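Local coordinates for uncharacterized protein (Bacteroides ovatus, PDB 4FS7) that is of unknown function but, as an extracellular leucine-rich repeat solenoid of the BspA type, probably binds other proteins, at residues N195-D201 / S218-D224; E243-F249 / R266-F272; L209-F215 / L227-V232; L128-V133 / G149-G154. Residues are numbered along the deposited sequence.

Contact 1 of 4, residues N195-D201 / S218-D224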
# COMPACT_ATOMS: atom_id res chain seq x y z
N ASN A 195 -6.12 -17.73 -1.13
CA ASN A 195 -7.33 -17.49 -0.35
C ASN A 195 -7.28 -16.15 0.40
O ASN A 195 -7.93 -15.97 1.42
CB ASN A 195 -7.56 -18.62 0.65
CG ASN A 195 -9.01 -18.80 1.02
OD1 ASN A 195 -9.32 -19.03 2.18
ND2 ASN A 195 -9.91 -18.72 0.04
N LEU A 196 -6.51 -15.20 -0.10
CA LEU A 196 -6.39 -13.88 0.52
C LEU A 196 -7.78 -13.24 0.62
O LEU A 196 -8.55 -13.29 -0.33
CB LEU A 196 -5.46 -12.97 -0.29
CG LEU A 196 -5.00 -11.71 0.42
CD1 LEU A 196 -4.04 -12.02 1.57
CD2 LEU A 196 -4.37 -10.74 -0.56
N LYS A 197 -8.04 -12.62 1.77
CA LYS A 197 -9.32 -11.96 2.09
C LYS A 197 -9.25 -10.44 2.09
O LYS A 197 -10.14 -9.75 1.61
CB LYS A 197 -9.81 -12.39 3.47
CG LYS A 197 -10.02 -13.93 3.64
CD LYS A 197 -11.20 -14.48 2.79
CE LYS A 197 -11.28 -15.99 2.73
NZ LYS A 197 -11.74 -16.57 4.02
N ILE A 198 -8.16 -9.93 2.66
CA ILE A 198 -8.01 -8.50 3.00
C ILE A 198 -6.64 -7.98 2.65
O ILE A 198 -5.64 -8.61 3.03
CB ILE A 198 -8.27 -8.32 4.54
CG1 ILE A 198 -9.70 -8.69 4.91
CG2 ILE A 198 -7.88 -6.90 5.00
CD1 ILE A 198 -9.91 -8.83 6.42
N ILE A 199 -6.58 -6.83 1.99
CA ILE A 199 -5.35 -6.04 1.82
C ILE A 199 -5.58 -4.75 2.59
O ILE A 199 -6.50 -3.98 2.26
CB ILE A 199 -5.01 -5.77 0.34
CG1 ILE A 199 -4.70 -7.08 -0.38
CG2 ILE A 199 -3.89 -4.76 0.22
CD1 ILE A 199 -4.55 -6.97 -1.90
N ARG A 200 -4.78 -4.51 3.62
CA ARG A 200 -4.94 -3.35 4.47
C ARG A 200 -4.35 -2.09 3.88
O ARG A 200 -3.74 -2.08 2.81
CB ARG A 200 -4.38 -3.66 5.87
CG ARG A 200 -5.21 -4.69 6.62
CD ARG A 200 -4.81 -4.76 8.09
NE ARG A 200 -5.65 -5.67 8.87
CZ ARG A 200 -5.26 -6.27 10.01
NH1 ARG A 200 -4.02 -6.08 10.47
NH2 ARG A 200 -6.08 -7.11 10.66
N ASP A 201 -4.52 -1.00 4.62
CA ASP A 201 -4.16 0.34 4.13
C ASP A 201 -2.72 0.41 3.69
O ASP A 201 -1.84 -0.16 4.35
CB ASP A 201 -4.37 1.40 5.23
CG ASP A 201 -5.77 1.52 5.77
OD1 ASP A 201 -6.72 0.99 5.22
OD2 ASP A 201 -5.93 2.22 6.81
N SER A 218 -11.51 -14.87 -3.42
CA SER A 218 -11.75 -14.68 -1.99
C SER A 218 -11.51 -13.22 -1.48
O SER A 218 -11.93 -12.89 -0.39
CB SER A 218 -10.86 -15.62 -1.16
OG SER A 218 -9.51 -15.48 -1.61
N LEU A 219 -10.79 -12.42 -2.25
CA LEU A 219 -10.37 -11.11 -1.81
C LEU A 219 -11.53 -10.13 -1.90
O LEU A 219 -12.08 -9.90 -2.97
CB LEU A 219 -9.20 -10.65 -2.66
CG LEU A 219 -8.68 -9.23 -2.43
CD1 LEU A 219 -8.15 -9.02 -1.04
CD2 LEU A 219 -7.62 -8.93 -3.46
N TYR A 220 -11.92 -9.58 -0.75
CA TYR A 220 -13.13 -8.74 -0.74
C TYR A 220 -12.90 -7.31 -0.31
O TYR A 220 -13.82 -6.50 -0.42
CB TYR A 220 -14.24 -9.39 0.08
CG TYR A 220 -13.96 -9.52 1.53
CD1 TYR A 220 -14.09 -8.44 2.38
CD2 TYR A 220 -13.55 -10.74 2.07
CE1 TYR A 220 -13.83 -8.58 3.75
CE2 TYR A 220 -13.28 -10.88 3.42
CZ TYR A 220 -13.41 -9.78 4.25
OH TYR A 220 -13.17 -9.88 5.60
N TYR A 221 -11.70 -6.99 0.19
CA TYR A 221 -11.41 -5.69 0.76
C TYR A 221 -10.08 -5.15 0.36
O TYR A 221 -9.07 -5.83 0.50
CB TYR A 221 -11.49 -5.78 2.30
CG TYR A 221 -11.21 -4.47 3.02
CD1 TYR A 221 -9.92 -4.06 3.34
CD2 TYR A 221 -12.24 -3.62 3.34
CE1 TYR A 221 -9.69 -2.87 4.00
CE2 TYR A 221 -12.01 -2.40 3.96
CZ TYR A 221 -10.72 -2.02 4.28
OH TYR A 221 -10.48 -0.80 4.92
N LEU A 222 -10.06 -3.90 -0.09
CA LEU A 222 -8.81 -3.13 -0.30
C LEU A 222 -8.87 -1.87 0.54
O LEU A 222 -9.79 -1.08 0.41
CB LEU A 222 -8.57 -2.65 -1.75
CG LEU A 222 -8.56 -3.68 -2.85
CD1 LEU A 222 -8.37 -3.04 -4.24
CD2 LEU A 222 -7.54 -4.76 -2.64
N GLY A 223 -7.86 -1.66 1.39
CA GLY A 223 -7.82 -0.55 2.32
C GLY A 223 -7.39 0.77 1.69
O GLY A 223 -7.07 0.89 0.49
N ASP A 224 -7.39 1.79 2.53
CA ASP A 224 -7.09 3.13 2.11
C ASP A 224 -5.71 3.21 1.47
O ASP A 224 -4.75 2.66 2.02
CB ASP A 224 -7.12 4.12 3.30
CG ASP A 224 -8.47 4.28 3.98
OD1 ASP A 224 -9.47 3.72 3.53
OD2 ASP A 224 -8.48 5.02 4.99
O HOH W 1 -6.27 5.28 6.67
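Successive coils of a leucine-rich repeat solenoid lie side by side here, 195-201 against 218-224, with short parallel strands 198-199 and 221-222. Their side chains interlock. On the inner face, Ile199 reaches into the notch between two leucines of the next coil: its CD1 lies 4.0 Å from Leu219 CD2 and 3.8 Å from Leu222 CD2. On the other face Ile198 fits between two tyrosines, with CG1 3.9 Å from Tyr220 CZ and CG2 3.9 Å from Tyr221 CD1, while the carbonyl of Lys197 sits over one face of the Tyr220 ring. Backbone bonds hold the fit, including Ile199 N to Tyr221 O (3.1 Å) and Gly223 N to Ile199 O (2.8 Å). At Gly223 the coils come so close that a CB would clash with Asp201 OD1. That oxygen accepts from Asp224 N (2.9 Å), as Asp224 OD1 in turn does from Lys246 one coil on. The remaining carboxylate oxygens share a water, 3.1 Å from Asp201 OD2 and 2.8 Å from Asp224 OD2.

Contact 2 of 4, residues E243-F249 / R266-F272. With EDO (1,2-ethanediol), chain C.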
# COMPACT_ATOMS: atom_id res chain seq x y z
N GLU A 243 -15.89 -4.16 -0.31
CA GLU A 243 -15.54 -2.83 0.13
C GLU A 243 -14.17 -2.40 -0.38
O GLU A 243 -13.20 -3.14 -0.28
CB GLU A 243 -15.56 -2.71 1.65
CG GLU A 243 -15.28 -1.29 2.11
CD GLU A 243 -15.39 -1.05 3.60
OE1 GLU A 243 -15.65 -1.99 4.37
OE2 GLU A 243 -15.20 0.12 4.02
N LEU A 244 -14.15 -1.17 -0.90
CA LEU A 244 -12.93 -0.42 -1.19
C LEU A 244 -12.90 0.76 -0.23
O LEU A 244 -13.93 1.40 -0.02
CB LEU A 244 -12.91 0.11 -2.64
CG LEU A 244 -13.14 -0.92 -3.73
CD1 LEU A 244 -13.16 -0.26 -5.08
CD2 LEU A 244 -12.09 -2.03 -3.68
N GLY A 245 -11.73 1.00 0.36
CA GLY A 245 -11.48 2.14 1.21
C GLY A 245 -11.41 3.46 0.46
O GLY A 245 -11.94 3.58 -0.64
N LYS A 246 -10.74 4.43 1.07
CA LYS A 246 -10.54 5.74 0.46
C LYS A 246 -9.26 5.76 -0.37
O LYS A 246 -8.25 5.15 0.00
CB LYS A 246 -10.41 6.78 1.56
CG LYS A 246 -11.60 6.91 2.45
CD LYS A 246 -11.27 7.67 3.76
CE LYS A 246 -12.44 7.69 4.70
NZ LYS A 246 -12.02 8.21 6.03
N SER A 247 -9.26 6.50 -1.48
CA SER A 247 -8.00 6.85 -2.11
C SER A 247 -7.20 5.60 -2.55
O SER A 247 -5.99 5.66 -2.65
CB SER A 247 -7.13 7.72 -1.19
OG SER A 247 -7.88 8.86 -0.74
N VAL A 248 -7.89 4.52 -2.91
CA VAL A 248 -7.23 3.26 -3.12
C VAL A 248 -6.23 3.34 -4.26
O VAL A 248 -5.20 2.69 -4.19
CB VAL A 248 -8.22 2.10 -3.32
CG1 VAL A 248 -7.50 0.79 -3.66
CG2 VAL A 248 -9.11 1.91 -2.10
N PHE A 249 -6.57 4.09 -5.32
CA PHE A 249 -5.74 4.23 -6.46
C PHE A 249 -5.19 5.65 -6.60
O PHE A 249 -4.84 6.12 -7.70
CB PHE A 249 -6.49 3.83 -7.74
CG PHE A 249 -6.90 2.40 -7.74
CD1 PHE A 249 -6.01 1.39 -8.17
CD2 PHE A 249 -8.14 2.01 -7.26
CE1 PHE A 249 -6.37 0.06 -8.13
CE2 PHE A 249 -8.50 0.71 -7.24
CZ PHE A 249 -7.62 -0.29 -7.66
N ARG A 266 -19.38 -1.12 -1.65
CA ARG A 266 -19.07 0.03 -0.79
C ARG A 266 -17.71 0.63 -1.15
O ARG A 266 -16.73 -0.10 -1.29
CB ARG A 266 -19.04 -0.39 0.68
CG ARG A 266 -18.61 0.71 1.61
CD ARG A 266 -18.94 0.44 3.07
NE ARG A 266 -18.67 1.64 3.86
CZ ARG A 266 -18.94 1.79 5.15
NH1 ARG A 266 -19.50 0.82 5.85
NH2 ARG A 266 -18.63 2.94 5.74
N ILE A 267 -17.65 1.96 -1.31
CA ILE A 267 -16.47 2.63 -1.84
C ILE A 267 -16.26 3.94 -1.08
O ILE A 267 -17.19 4.73 -0.94
CB ILE A 267 -16.62 2.95 -3.37
CG1 ILE A 267 -16.99 1.70 -4.17
CG2 ILE A 267 -15.38 3.58 -3.94
CD1 ILE A 267 -17.26 1.96 -5.65
N GLY A 268 -15.04 4.18 -0.63
CA GLY A 268 -14.69 5.45 -0.03
C GLY A 268 -14.44 6.54 -1.07
O GLY A 268 -14.49 6.30 -2.28
N GLY A 269 -14.17 7.74 -0.59
CA GLY A 269 -13.89 8.87 -1.43
C GLY A 269 -12.53 8.83 -2.10
O GLY A 269 -11.64 8.08 -1.73
N SER A 270 -12.38 9.70 -3.09
CA SER A 270 -11.08 10.00 -3.71
C SER A 270 -10.39 8.80 -4.35
O SER A 270 -9.17 8.79 -4.46
CB SER A 270 -10.16 10.64 -2.68
OG SER A 270 -10.70 11.87 -2.19
N LEU A 271 -11.14 7.83 -4.87
CA LEU A 271 -10.54 6.59 -5.31
C LEU A 271 -9.50 6.78 -6.39
O LEU A 271 -8.46 6.14 -6.37
CB LEU A 271 -11.55 5.55 -5.80
CG LEU A 271 -11.19 4.12 -5.23
CD1 LEU A 271 -11.64 4.11 -3.76
CD2 LEU A 271 -11.95 3.06 -6.01
N PHE A 272 -9.80 7.63 -7.38
CA PHE A 272 -8.95 7.87 -8.53
C PHE A 272 -8.47 9.30 -8.58
O PHE A 272 -8.12 9.84 -9.64
CB PHE A 272 -9.65 7.49 -9.83
CG PHE A 272 -10.13 6.06 -9.83
CD1 PHE A 272 -9.22 5.01 -9.92
CD2 PHE A 272 -11.44 5.75 -9.68
CE1 PHE A 272 -9.66 3.72 -9.89
CE2 PHE A 272 -11.89 4.41 -9.64
CZ PHE A 272 -10.96 3.41 -9.71
C1 EDO C . -20.60 3.70 -3.35
O1 EDO C . -21.99 3.43 -3.78
C2 EDO C . -20.46 4.37 -1.95
O2 EDO C . -20.27 3.37 -0.92
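Glu243 opens the first segment with its CA 3.3 Å from Arg266 O; its OE2 stands over the guanidinium face, 3.8 Å from Arg266 NE, a long pairing of charges without a directed N-H. Leu244 forms the parallel ladder, giving N to Arg266 O (2.8 Å) and accepting at O from Gly268 N (3.1 Å), while its CD1 packs inward on Leu271 CD2 (3.7 Å). Gly245 O receives a second, weak bond from Gly268 N (3.2 Å). Gly268 presses so tightly on this turn that a CB would hit Gly245 O. Past Lys246 the chain bends at Ser247, whose positive phi recurs at Ser270, and Ser247 N bonds Gly269 O (2.9 Å). Val248 CG2 meets Leu271 CD1 at 3.7 Å. Phe249 N donates to Leu271 O (3.0 Å), and its ring lies nearly parallel to that of Phe272 but slid aside, centroids 5.4 Å apart. Strand, turn and buried phenylalanine thus recur 23 residues apart in these two coils, as in a leucine-rich repeat solenoid.

Contact 3 of 4, residues L209-F215 / L227-V232. With EDO (1,2-ethanediol), chain B.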
# COMPACT_ATOMS: atom_id res chain seq x y z
N LEU A 209 6.16 0.47 -9.98
CA LEU A 209 6.29 -0.45 -11.14
C LEU A 209 5.31 -1.61 -11.06
O LEU A 209 5.31 -2.47 -11.95
CB LEU A 209 7.71 -1.04 -11.25
CG LEU A 209 8.73 -0.02 -11.74
CD1 LEU A 209 10.07 -0.67 -11.95
CD2 LEU A 209 8.35 0.77 -12.99
N LEU A 210 4.51 -1.72 -10.02
CA LEU A 210 3.67 -2.89 -9.84
C LEU A 210 2.55 -2.87 -10.89
O LEU A 210 1.72 -1.96 -10.90
CB LEU A 210 3.09 -2.91 -8.41
CG LEU A 210 2.14 -4.06 -8.06
CD1 LEU A 210 2.87 -5.42 -8.12
CD2 LEU A 210 1.51 -3.81 -6.72
N GLU A 211 2.58 -3.89 -11.74
CA GLU A 211 1.67 -4.04 -12.88
C GLU A 211 0.88 -5.34 -12.85
O GLU A 211 -0.25 -5.39 -13.33
CB GLU A 211 2.47 -3.98 -14.21
CG GLU A 211 2.95 -2.58 -14.67
CD GLU A 211 3.97 -2.61 -15.83
OE1 GLU A 211 4.65 -3.65 -16.01
OE2 GLU A 211 4.14 -1.57 -16.51
N ASN A 212 1.49 -6.43 -12.36
CA ASN A 212 0.88 -7.77 -12.48
C ASN A 212 0.47 -8.27 -11.10
O ASN A 212 1.32 -8.57 -10.25
CB ASN A 212 1.88 -8.73 -13.13
CG ASN A 212 2.46 -8.18 -14.43
OD1 ASN A 212 1.70 -7.94 -15.39
ND2 ASN A 212 3.77 -7.94 -14.48
N MSE A 213 -0.82 -8.31 -10.88
CA MSE A 213 -1.41 -8.77 -9.62
C MSE A 213 -2.85 -9.15 -9.87
O MSE A 213 -3.69 -8.31 -10.16
CB MSE A 213 -1.30 -7.73 -8.53
CG MSE A 213 -1.55 -8.30 -7.14
SE MSE A 213 -1.44 -6.95 -5.72
CE MSE A 213 -2.67 -5.70 -6.54
N GLU A 214 -3.12 -10.44 -9.83
CA GLU A 214 -4.47 -10.95 -10.03
C GLU A 214 -5.14 -11.06 -8.69
O GLU A 214 -4.52 -11.48 -7.72
CB GLU A 214 -4.40 -12.28 -10.72
CG GLU A 214 -3.96 -12.10 -12.16
CD GLU A 214 -4.97 -11.27 -12.97
OE1 GLU A 214 -6.15 -11.67 -13.01
OE2 GLU A 214 -4.58 -10.21 -13.53
N PHE A 215 -6.40 -10.69 -8.61
CA PHE A 215 -7.16 -10.79 -7.38
C PHE A 215 -7.77 -12.17 -7.23
O PHE A 215 -8.52 -12.61 -8.09
CB PHE A 215 -8.31 -9.80 -7.41
CG PHE A 215 -7.92 -8.36 -7.54
CD1 PHE A 215 -6.87 -7.81 -6.83
CD2 PHE A 215 -8.67 -7.52 -8.36
CE1 PHE A 215 -6.55 -6.45 -6.95
CE2 PHE A 215 -8.38 -6.18 -8.46
CZ PHE A 215 -7.33 -5.63 -7.77
N LEU A 227 -3.40 0.66 -3.23
CA LEU A 227 -2.76 0.56 -4.54
C LEU A 227 -2.41 1.95 -5.05
O LEU A 227 -2.31 2.16 -6.25
CB LEU A 227 -3.64 -0.23 -5.52
CG LEU A 227 -3.79 -1.72 -5.21
CD1 LEU A 227 -4.89 -2.34 -6.09
CD2 LEU A 227 -2.44 -2.37 -5.48
N SER A 228 -2.16 2.89 -4.16
CA SER A 228 -1.82 4.25 -4.57
C SER A 228 -0.44 4.31 -5.16
O SER A 228 0.51 3.66 -4.69
CB SER A 228 -1.91 5.15 -3.35
OG SER A 228 -1.44 6.45 -3.63
N LYS A 229 -0.27 5.12 -6.20
CA LYS A 229 1.03 5.29 -6.85
C LYS A 229 1.63 3.94 -7.24
O LYS A 229 2.80 3.67 -6.98
CB LYS A 229 1.98 6.08 -5.97
CG LYS A 229 1.61 7.53 -5.88
CD LYS A 229 1.98 8.31 -7.15
CE LYS A 229 1.56 9.70 -6.96
NZ LYS A 229 1.30 10.40 -8.20
N THR A 230 0.80 3.09 -7.81
CA THR A 230 1.25 1.86 -8.42
C THR A 230 1.27 1.97 -9.94
O THR A 230 0.89 3.01 -10.50
CB THR A 230 0.42 0.65 -7.95
OG1 THR A 230 -0.94 0.81 -8.38
CG2 THR A 230 0.55 0.42 -6.42
N GLY A 231 1.72 0.91 -10.60
CA GLY A 231 1.91 0.91 -12.04
C GLY A 231 0.76 0.29 -12.81
O GLY A 231 0.91 0.03 -14.01
N VAL A 232 -0.38 0.04 -12.16
CA VAL A 232 -1.46 -0.67 -12.82
C VAL A 232 -2.00 0.11 -14.02
O VAL A 232 -2.09 1.34 -14.00
CB VAL A 232 -2.61 -0.97 -11.82
CG1 VAL A 232 -2.07 -1.98 -10.75
CG2 VAL A 232 -3.15 0.31 -11.16
C1 EDO B . -1.53 -6.97 -17.72
O1 EDO B . -0.30 -7.17 -18.39
C2 EDO B . -1.36 -6.84 -16.22
O2 EDO B . -0.94 -8.11 -15.69
O HOH W 2 3.12 0.83 -15.47
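Away from the short strands, backbones of adjacent leucine-rich repeat solenoid coils run side by side at Leu210 and Gly231. Leu227 instead reaches across the solenoid interior: its CD2 lies 3.5 Å from CE of selenomethionine Met213 and 4.4 Å from Leu210 CD2, while its CD1 meets the edge of the Phe215 ring, 4.4 Å from CZ. A type II turn then runs from Leu227 to Thr230. Within it Ser228 and Lys229 look to the following coil, bonding the carbonyls of Tyr250 and Gly251 respectively. Thr230 closes the turn through OG1, which donates to Leu227 O (2.9 Å), and its CG2 stands 4.3 Å from Leu210 CD2. At Gly231 the backbones converge: N gives a weak bond to Leu210 O (2.9 Å), and a CB here would collide with that same oxygen. A water sits 2.8 Å from both Gly231 O and Glu211 OE2. Val232 N also approaches Leu210 O, at 3.2 Å, but is too badly aligned for a hydrogen bond.

Contact 4 of 4, residues L128-V133 / G149-G154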
# COMPACT_ATOMS: atom_id res chain seq x y z
N LEU A 128 10.21 -21.00 10.49
CA LEU A 128 9.81 -19.66 10.96
C LEU A 128 8.29 -19.51 11.07
O LEU A 128 7.56 -20.00 10.20
CB LEU A 128 10.32 -18.58 10.01
CG LEU A 128 10.37 -17.13 10.55
CD1 LEU A 128 11.55 -16.99 11.55
CD2 LEU A 128 10.51 -16.13 9.39
N LYS A 129 7.85 -18.81 12.10
CA LYS A 129 6.43 -18.65 12.40
C LYS A 129 5.93 -17.21 12.30
O LYS A 129 4.77 -17.00 12.01
CB LYS A 129 6.10 -19.23 13.76
CG LYS A 129 6.32 -20.75 13.84
CD LYS A 129 5.55 -21.55 12.77
CE LYS A 129 3.99 -21.58 12.95
NZ LYS A 129 3.25 -22.32 11.82
N SER A 130 6.78 -16.22 12.53
CA SER A 130 6.32 -14.84 12.47
C SER A 130 7.42 -13.87 12.13
O SER A 130 8.61 -14.10 12.40
CB SER A 130 5.68 -14.42 13.79
OG SER A 130 6.65 -14.34 14.83
N ILE A 131 7.01 -12.80 11.47
CA ILE A 131 7.86 -11.68 11.09
C ILE A 131 7.23 -10.42 11.65
O ILE A 131 6.05 -10.16 11.39
CB ILE A 131 8.01 -11.58 9.56
CG1 ILE A 131 8.73 -12.82 9.02
CG2 ILE A 131 8.72 -10.28 9.14
CD1 ILE A 131 8.72 -12.95 7.48
N GLY A 132 7.99 -9.63 12.40
CA GLY A 132 7.43 -8.50 13.12
C GLY A 132 7.29 -7.23 12.31
O GLY A 132 7.70 -7.15 11.16
N VAL A 133 6.74 -6.23 12.99
CA VAL A 133 6.56 -4.89 12.43
C VAL A 133 7.91 -4.34 11.95
O VAL A 133 8.91 -4.37 12.68
CB VAL A 133 5.89 -3.98 13.45
CG1 VAL A 133 5.92 -2.52 13.00
CG2 VAL A 133 4.48 -4.44 13.69
N GLY A 149 4.91 -21.83 6.87
CA GLY A 149 4.39 -21.76 8.20
C GLY A 149 4.34 -20.42 8.87
O GLY A 149 3.92 -20.35 10.02
N VAL A 150 4.80 -19.37 8.18
CA VAL A 150 4.71 -18.04 8.74
C VAL A 150 3.25 -17.63 8.77
O VAL A 150 2.60 -17.59 7.70
CB VAL A 150 5.58 -17.05 7.98
CG1 VAL A 150 5.23 -15.60 8.39
CG2 VAL A 150 7.03 -17.37 8.20
N THR A 151 2.70 -17.33 9.95
CA THR A 151 1.30 -17.00 10.13
C THR A 151 1.02 -15.52 10.29
O THR A 151 -0.13 -15.10 10.19
CB THR A 151 0.70 -17.76 11.32
OG1 THR A 151 1.39 -17.39 12.51
CG2 THR A 151 0.78 -19.29 11.12
N VAL A 152 2.05 -14.73 10.58
CA VAL A 152 1.93 -13.28 10.76
C VAL A 152 3.11 -12.58 10.13
O VAL A 152 4.25 -12.98 10.39
CB VAL A 152 1.96 -12.80 12.21
CG1 VAL A 152 1.45 -11.36 12.21
CG2 VAL A 152 1.16 -13.68 13.13
N ILE A 153 2.84 -11.52 9.36
CA ILE A 153 3.85 -10.61 8.89
C ILE A 153 3.39 -9.23 9.25
O ILE A 153 2.31 -8.79 8.81
CB ILE A 153 4.14 -10.73 7.38
CG1 ILE A 153 4.52 -12.16 6.98
CG2 ILE A 153 5.24 -9.76 6.98
CD1 ILE A 153 4.61 -12.35 5.46
N GLY A 154 4.14 -8.53 10.09
CA GLY A 154 3.69 -7.27 10.63
C GLY A 154 3.71 -6.09 9.66
O GLY A 154 4.31 -6.12 8.59
O HOH W 3 7.43 -22.09 8.34
O HOH W 4 3.23 -17.18 14.71
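Lys129 supplies both a donor and an acceptor to the pairing of 128-133 with 149-154. Its NZ curls back to Gly149 O (2.8 Å), and its carbonyl takes a well-directed bond from Thr151 N (2.9 Å). A water lies beside this pair, weakly bonded to Lys129 O (3.1 Å) and 2.9 Å from Thr151 OG1. A second water donates to Leu128 O (2.8 Å) and accepts a weak bond from Gly149 N (2.9 Å), so it bridges the segments where Val150 N, although near Leu128 O, has too poor an angle to bond it. These are neighbouring coils of the leucine-rich repeat solenoid, and their strand residues run parallel: Ile131 N donates to Val152 O (3.0 Å) and Ile131 O accepts from Gly154 N (2.8 Å). The alternate backbone groups of the first segment turn to the preceding coil, where Ser130 and Gly132 both bond with Ile108. Inward, Ile131 CG2 packs on Ile153 CG2 (4.1 Å) and Leu128 CD2 on Val150 CG2 (3.9 Å). A CB on Gly154 would clash with Val133 N. One donor is left over: Val152 N is buried without a partner, its nearest approach to Lys129 O being 3.8 Å.

Contacts 1, 2 and 4 pair short parallel strands of consecutive coils, whereas contact 3 joins loops on another part of the coil and buries the least surface. Contacts 1 and 2 share one five-stranded sheet and meet directly, Leu222 O lying 2.8 Å from Gly245 N; contact 4 belongs to a separate three-stranded sheet, about 18 Å from contact 1 between centres. All four are partly buried; leucines and isoleucines line the strands' inner face, while the outer face mixes apolar and polar residues. Contact 1 has tyrosines and a water-bridged aspartate pair, contact 2 a long ion pair, contact 4 lysine and waters. Leu227 of contact 3 packs against both Leu222 and Phe249.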